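Local atomic coordinates of uncharacterized protein (Bordetella bronchiseptica, PDB entry 4XG0), a protein that is not characterised itself but belongs to the DUF1537 family, and so probably acts as a kinase in the breakdown of acid sugars. Residues V261-Q266 with D411-A416; A276-G281 with A317-A322; G354-G359 with Q418-R423. All coordinates share one frame; numbering follows the deposited sequence. Where two conformers were deposited one is given.

Interaction 1: residues V261-Q266 with D411-A416. With SO4 (sulfate ion), chain E.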
# COMPACT_ATOMS: atom_id res chain seq x y z
N VAL A 261 -0.49 -19.20 1.16
CA VAL A 261 -0.04 -19.37 2.53
C VAL A 261 -0.05 -20.85 2.94
O VAL A 261 -1.06 -21.53 2.80
CB VAL A 261 -0.93 -18.56 3.47
CG1 VAL A 261 -0.45 -18.68 4.91
CG2 VAL A 261 -1.00 -17.13 3.01
N VAL A 262 1.10 -21.34 3.42
CA VAL A 262 1.26 -22.74 3.73
C VAL A 262 1.51 -22.83 5.22
O VAL A 262 2.48 -22.23 5.75
CB VAL A 262 2.41 -23.37 2.94
CG1 VAL A 262 2.50 -24.83 3.28
CG2 VAL A 262 2.17 -23.17 1.47
N VAL A 263 0.62 -23.52 5.90
CA VAL A 263 0.67 -23.65 7.35
C VAL A 263 0.81 -25.10 7.73
O VAL A 263 -0.13 -25.87 7.63
CB VAL A 263 -0.61 -23.10 8.02
CG1 VAL A 263 -0.50 -23.12 9.54
CG2 VAL A 263 -0.90 -21.71 7.50
N THR A 264 2.01 -25.46 8.18
CA THR A 264 2.30 -26.84 8.57
C THR A 264 2.40 -27.02 10.07
O THR A 264 2.41 -28.15 10.58
CB THR A 264 3.63 -27.31 7.95
OG1 THR A 264 4.68 -26.45 8.39
CG2 THR A 264 3.56 -27.25 6.46
N SER A 265 2.45 -25.91 10.81
CA SER A 265 2.66 -25.99 12.24
C SER A 265 1.41 -26.51 12.94
O SER A 265 0.29 -26.26 12.49
CB SER A 265 3.00 -24.62 12.81
OG SER A 265 3.43 -24.73 14.15
N GLN A 266 1.62 -27.26 14.02
CA GLN A 266 0.55 -27.60 14.93
C GLN A 266 0.59 -26.74 16.21
O GLN A 266 -0.20 -26.98 17.13
CB GLN A 266 0.63 -29.08 15.30
CG GLN A 266 0.52 -29.99 14.10
CD GLN A 266 -0.79 -29.80 13.34
OE1 GLN A 266 -1.86 -29.64 13.94
NE2 GLN A 266 -0.71 -29.81 12.00
N ASP A 411 -3.38 -11.99 13.73
CA ASP A 411 -3.53 -11.45 12.36
C ASP A 411 -2.24 -11.52 11.53
O ASP A 411 -2.21 -11.00 10.42
CB ASP A 411 -4.05 -10.00 12.38
CG ASP A 411 -3.03 -9.00 12.92
OD1 ASP A 411 -1.97 -9.46 13.43
OD2 ASP A 411 -3.33 -7.77 12.93
N VAL A 412 -1.23 -12.23 12.01
CA VAL A 412 0.10 -12.13 11.37
C VAL A 412 0.14 -12.71 9.95
O VAL A 412 0.89 -12.19 9.12
CB VAL A 412 1.23 -12.72 12.22
CG1 VAL A 412 1.16 -14.23 12.25
CG2 VAL A 412 2.58 -12.27 11.65
N LEU A 413 -0.65 -13.73 9.64
CA LEU A 413 -0.60 -14.28 8.27
C LEU A 413 -1.36 -13.36 7.31
O LEU A 413 -0.99 -13.22 6.14
CB LEU A 413 -1.12 -15.70 8.20
CG LEU A 413 -0.37 -16.74 9.04
CD1 LEU A 413 -1.09 -18.08 9.02
CD2 LEU A 413 1.03 -16.91 8.55
N ILE A 414 -2.43 -12.74 7.81
CA ILE A 414 -3.15 -11.74 7.04
C ILE A 414 -2.20 -10.59 6.70
O ILE A 414 -2.07 -10.17 5.52
CB ILE A 414 -4.37 -11.22 7.84
CG1 ILE A 414 -5.38 -12.34 8.00
CG2 ILE A 414 -5.00 -10.05 7.14
CD1 ILE A 414 -6.44 -12.04 9.05
N ARG A 415 -1.52 -10.12 7.71
CA ARG A 415 -0.54 -9.05 7.53
C ARG A 415 0.58 -9.44 6.55
O ARG A 415 1.02 -8.61 5.77
CB ARG A 415 0.06 -8.63 8.86
CG ARG A 415 -0.93 -7.91 9.80
CD ARG A 415 -0.23 -7.46 11.11
NE ARG A 415 0.83 -6.47 10.86
CZ ARG A 415 1.79 -6.15 11.72
NH1 ARG A 415 1.87 -6.74 12.91
NH2 ARG A 415 2.70 -5.23 11.39
N ALA A 416 1.06 -10.68 6.65
CA ALA A 416 2.11 -11.21 5.75
C ALA A 416 1.68 -11.20 4.31
O ALA A 416 2.43 -10.70 3.45
CB ALA A 416 2.50 -12.60 6.15
S SO4 E . 4.35 -4.27 14.74
O1 SO4 E . 3.20 -3.37 14.58
O2 SO4 E . 5.01 -4.47 13.44
O3 SO4 E . 5.31 -3.71 15.70
O4 SO4 E . 3.89 -5.58 15.23

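Interaction 2: residues A276-G281 with A317-A322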
# COMPACT_ATOMS: atom_id res chain seq x y z
N ALA A 276 -7.85 -17.20 11.52
CA ALA A 276 -8.09 -15.79 11.23
C ALA A 276 -8.01 -15.46 9.74
O ALA A 276 -8.83 -14.69 9.23
CB ALA A 276 -7.13 -14.91 12.03
N LEU A 277 -7.01 -16.02 9.05
CA LEU A 277 -6.85 -15.80 7.62
C LEU A 277 -8.03 -16.42 6.87
O LEU A 277 -8.55 -15.81 5.93
CB LEU A 277 -5.53 -16.37 7.13
CG LEU A 277 -5.26 -16.25 5.64
CD1 LEU A 277 -5.32 -14.81 5.21
CD2 LEU A 277 -3.94 -16.87 5.31
N GLN A 278 -8.48 -17.59 7.30
CA GLN A 278 -9.67 -18.18 6.71
C GLN A 278 -10.90 -17.26 6.93
O GLN A 278 -11.65 -16.99 5.98
CB GLN A 278 -9.93 -19.58 7.28
CG GLN A 278 -10.94 -20.36 6.46
CD GLN A 278 -10.97 -21.84 6.81
OE1 GLN A 278 -10.23 -22.31 7.68
NE2 GLN A 278 -11.83 -22.59 6.12
N GLN A 279 -11.07 -16.78 8.17
CA GLN A 279 -12.14 -15.83 8.55
C GLN A 279 -12.15 -14.64 7.60
O GLN A 279 -13.21 -14.13 7.25
CB GLN A 279 -11.89 -15.26 9.95
CG GLN A 279 -12.60 -15.87 11.15
CD GLN A 279 -12.71 -14.87 12.32
OE1 GLN A 279 -11.98 -13.86 12.41
NE2 GLN A 279 -13.64 -15.14 13.21
N ALA A 280 -10.96 -14.18 7.23
CA ALA A 280 -10.77 -13.00 6.40
C ALA A 280 -11.00 -13.27 4.91
O ALA A 280 -10.87 -12.36 4.09
CB ALA A 280 -9.38 -12.39 6.63
N GLY A 281 -11.31 -14.52 4.55
CA GLY A 281 -11.71 -14.84 3.19
C GLY A 281 -10.78 -15.67 2.33
O GLY A 281 -11.10 -15.96 1.19
N ALA A 317 -6.00 -14.53 -1.40
CA ALA A 317 -5.10 -15.47 -0.76
C ALA A 317 -5.65 -16.88 -0.83
O ALA A 317 -6.86 -17.08 -0.76
CB ALA A 317 -4.88 -15.07 0.69
N LEU A 318 -4.76 -17.85 -0.99
CA LEU A 318 -5.09 -19.27 -0.88
C LEU A 318 -4.30 -19.82 0.32
O LEU A 318 -3.16 -19.43 0.50
CB LEU A 318 -4.67 -20.01 -2.15
CG LEU A 318 -5.30 -19.51 -3.45
CD1 LEU A 318 -4.63 -20.12 -4.65
CD2 LEU A 318 -6.76 -19.83 -3.46
N MET A 319 -4.91 -20.70 1.12
CA MET A 319 -4.20 -21.30 2.24
C MET A 319 -4.24 -22.82 2.20
O MET A 319 -5.30 -23.41 1.99
CB MET A 319 -4.76 -20.81 3.59
CG MET A 319 -4.01 -21.34 4.79
SD MET A 319 -4.55 -20.55 6.34
CE MET A 319 -6.19 -21.24 6.46
N LEU A 320 -3.08 -23.45 2.36
CA LEU A 320 -2.99 -24.89 2.59
C LEU A 320 -2.70 -25.14 4.06
O LEU A 320 -1.67 -24.69 4.59
CB LEU A 320 -1.89 -25.53 1.74
CG LEU A 320 -1.74 -24.96 0.34
CD1 LEU A 320 -0.63 -25.71 -0.42
CD2 LEU A 320 -3.03 -25.06 -0.43
N LEU A 321 -3.61 -25.83 4.72
CA LEU A 321 -3.54 -26.08 6.15
C LEU A 321 -3.22 -27.56 6.46
O LEU A 321 -3.98 -28.46 6.10
CB LEU A 321 -4.87 -25.68 6.78
CG LEU A 321 -4.95 -25.77 8.31
CD1 LEU A 321 -3.82 -24.96 8.93
CD2 LEU A 321 -6.32 -25.30 8.80
N ALA A 322 -2.11 -27.80 7.16
CA ALA A 322 -1.70 -29.16 7.49
C ALA A 322 -2.59 -29.78 8.53
O ALA A 322 -2.97 -29.11 9.47
CB ALA A 322 -0.28 -29.16 8.01

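Interaction 3: residues G354-G359 with Q418-R423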
# COMPACT_ATOMS: atom_id res chain seq x y z
N GLY A 354 3.21 -14.43 -4.28
CA GLY A 354 4.19 -14.78 -3.27
C GLY A 354 3.70 -15.95 -2.43
O GLY A 354 2.57 -16.44 -2.60
N VAL A 355 4.57 -16.40 -1.53
CA VAL A 355 4.30 -17.48 -0.61
C VAL A 355 4.64 -17.05 0.80
O VAL A 355 5.62 -16.34 1.03
CB VAL A 355 5.13 -18.73 -0.94
CG1 VAL A 355 4.78 -19.88 0.03
CG2 VAL A 355 4.88 -19.13 -2.34
N VAL A 356 3.80 -17.47 1.74
CA VAL A 356 4.06 -17.30 3.15
C VAL A 356 4.10 -18.70 3.77
O VAL A 356 3.23 -19.55 3.49
CB VAL A 356 2.93 -16.49 3.83
CG1 VAL A 356 3.20 -16.34 5.30
CG2 VAL A 356 2.75 -15.14 3.20
N ALA A 357 5.12 -19.00 4.54
CA ALA A 357 5.25 -20.35 5.09
C ALA A 357 5.53 -20.30 6.57
O ALA A 357 6.42 -19.57 7.04
CB ALA A 357 6.36 -21.15 4.35
N THR A 358 4.75 -21.06 7.32
CA THR A 358 4.98 -21.23 8.74
C THR A 358 4.60 -22.66 9.17
O THR A 358 3.69 -23.25 8.60
CB THR A 358 4.17 -20.18 9.56
OG1 THR A 358 4.63 -20.13 10.91
CG2 THR A 358 2.70 -20.53 9.60
N GLY A 359 5.35 -23.28 10.08
CA GLY A 359 6.59 -22.74 10.59
C GLY A 359 7.80 -23.23 9.79
O GLY A 359 7.72 -23.36 8.55
N GLN A 418 -0.69 -9.39 3.01
CA GLN A 418 -0.85 -8.01 2.61
C GLN A 418 0.51 -7.37 2.33
O GLN A 418 0.66 -6.61 1.38
CB GLN A 418 -1.63 -7.25 3.69
CG GLN A 418 -1.72 -5.75 3.45
CD GLN A 418 -2.53 -4.99 4.52
OE1 GLN A 418 -3.17 -3.98 4.21
NE2 GLN A 418 -2.47 -5.44 5.77
N ALA A 419 1.53 -7.71 3.14
CA ALA A 419 2.87 -7.15 2.99
C ALA A 419 3.44 -7.48 1.64
O ALA A 419 4.15 -6.66 1.05
CB ALA A 419 3.77 -7.66 4.04
N ILE A 420 3.16 -8.68 1.16
CA ILE A 420 3.70 -9.10 -0.15
C ILE A 420 3.01 -8.26 -1.22
O ILE A 420 3.64 -7.70 -2.12
CB ILE A 420 3.48 -10.59 -0.41
CG1 ILE A 420 4.45 -11.44 0.43
CG2 ILE A 420 3.69 -10.91 -1.88
CD1 ILE A 420 4.08 -12.93 0.50
N ARG A 421 1.69 -8.16 -1.12
CA ARG A 421 0.93 -7.47 -2.15
C ARG A 421 1.33 -6.01 -2.22
O ARG A 421 1.42 -5.44 -3.28
CB ARG A 421 -0.55 -7.56 -1.85
CG ARG A 421 -1.06 -8.94 -1.87
CD ARG A 421 -2.56 -9.01 -1.99
NE ARG A 421 -2.80 -10.25 -2.70
CZ ARG A 421 -2.77 -10.36 -4.02
NH1 ARG A 421 -2.59 -9.29 -4.79
NH2 ARG A 421 -2.95 -11.53 -4.56
N GLU A 422 1.56 -5.41 -1.05
CA GLU A 422 1.73 -3.97 -0.94
C GLU A 422 3.17 -3.49 -1.04
O GLU A 422 3.47 -2.37 -0.69
CB GLU A 422 1.10 -3.50 0.35
CG GLU A 422 -0.40 -3.67 0.30
CD GLU A 422 -1.11 -3.06 1.49
OE1 GLU A 422 -0.48 -2.85 2.55
OE2 GLU A 422 -2.32 -2.83 1.33
N ARG A 423 4.06 -4.38 -1.49
CA ARG A 423 5.42 -4.01 -1.79
C ARG A 423 5.63 -4.05 -3.29
O ARG A 423 5.13 -4.94 -3.96
CB ARG A 423 6.39 -4.99 -1.13
CG ARG A 423 7.82 -4.80 -1.54
CD ARG A 423 8.77 -5.40 -0.54
NE ARG A 423 8.73 -4.65 0.70
CZ ARG A 423 9.54 -3.63 0.98
NH1 ARG A 423 9.40 -3.00 2.14
NH2 ARG A 423 10.49 -3.24 0.13

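Interaction 1: residues V261-Q266 with D411-A416
A sulfate ion, probably taken from the crystallisation liquor, is gripped by two N-H groups of Arg415, on the same helix turn whose Leu413 packs on Val261 and Val263. Arg415 NH2 donates straight to sulfate O2 (3.2 Å, N-H...O angle 180°), an oxygen lying at the guanidinium edge and in its plane. Arg415 NH1 reaches sulfate O4 at 3.3 Å, so the paired bonds should limit turning of the flat group; Thr382 OG1 is a further partner of the anion. A long, flexible cation suits this exposed face of the helix.

The contact with the strand is apolar. Leu413 carries its CG beside the backbone N (chi1 -61°), which directs the branch toward the strand, and the extended chi2 (173°) takes CD1 on to touch two valines separated by one residue. CD1 lies 3.9 Å from Val263 CG2 and 4.2 Å from Val261 CG1, the leucine and Val263 crossing at a slant. Beta-branched valines suit the extended backbone, while the longer leucine bridges the gap left by CA atoms of Val261 and Leu413 that stay 7.7 Å apart.

Val356 of the adjacent strand also touches Leu413 and Val261, and Val261 meets Leu277 of helix 268-279. Helix 412-421 thus lies over one face of the mixed sheet, while Val262 turns the other way, to Ala343 of helix 334-349.

Interaction 2: residues A276-G281 with A317-A322
Leu277 and Met319 form the tight heart of this contact between the last turn of helix 268-279 and strand 317-321. The two side chains lie alongside each other, pointing contrary ways, and Leu277 CD2 rests 3.9 Å from Met319 SD. Both start with CG anti to the backbone N (chi1 -176° for Met319), which carries each out across the gap toward the other. A branched leucine fills width here, and an unbranched, supple methionine can fit itself against it. This side is buried: Leu277 also meets Val261 and Ala282, and Met319 meets Val263 and Thr284. Ala317 CB, at the start of the strand, lies 4.5 Å from Leu277 CD1.

The other side is looser and faces solvent. Met319 bends at chi3 (69°), bringing its CE methyl within 4.2 Å of Gln278 CB. This aliphatic root of the glutamine makes the closest approach, though the amide oxygen also runs near the methyl; beyond CG the chain is extended, past Thr284, and a polar amide is well placed on an exposed helix flank.

The helix stops at once after this contact. Gly281 adopts a positive phi of 111°, which glycine takes readily, and its N bonds to Gln278 O at 2.9 Å as part of a Schellman motif. The chain then turns into edge strand 283-285, which lies beside 317-321. Helix 268-279 therefore joins parallel strands 259-263 and 283-285 while passing over the strand between them, a beta-alpha-beta crossover of the kind from which open alpha/beta sheets are built.

Interaction 3: residues G354-G359 with Q418-R423
Strand 354-358 and the final turn of helix 412-421 come close at one end, where the CA atoms of Gly354 and Ile420 are 6.5 Å apart. This is helix-on-sheet packing within an alpha/beta fold, the strand lying in a region that matches a nucleotide-binding domain family. Gly354 is almost fully extended, and having no side chain it lets the helix approach the strand directly: Ile420 CG2 sits 4.1 Å from Gly354 CA.

Ile420 supplies both contacting branches. Its CG2 lies anti to the backbone N and settles over the glycine, while CG1, beside that N (chi1 -75°), leads CD1 farther along the strand. A beta-branched residue with one long arm is well suited to touching successive residues along one face of the strand. Pro399 and Val401 of the next strand lie against the same isoleucine, so the pocket is buried and apolar. The following residue serves the opposite need: Arg421 NH2 forms a salt bridge with Asp316 OD2, tying the helix end to the residue just before strand 317-321.

The CD1 methyl of Ile420 finishes between two neighbours, 3.7 Å from Val356 CG2 and 3.8 Å from the carbonyl oxygen Val355 O.

In the fold
All three contacts lie on one side of the chain's centre and share the mixed sheet of the C-terminal region. The centre of interaction 1 is about 8 Å from that of interaction 2 and about 9 Å from that of interaction 3; interactions 2 and 3 are about 13 Å apart between centres and do not touch. Strand 259-263 lies between 317-321 and 354-358, so interaction 1 is the middle one. It shares helix 412-421 with interaction 3. Along the chain, interaction 2 is nested within interaction 1, whereas interactions 1 and 3 interlace. The last helix thus closes the sheet face beside helix 268-279, uniting distant parts of the sequence in one core.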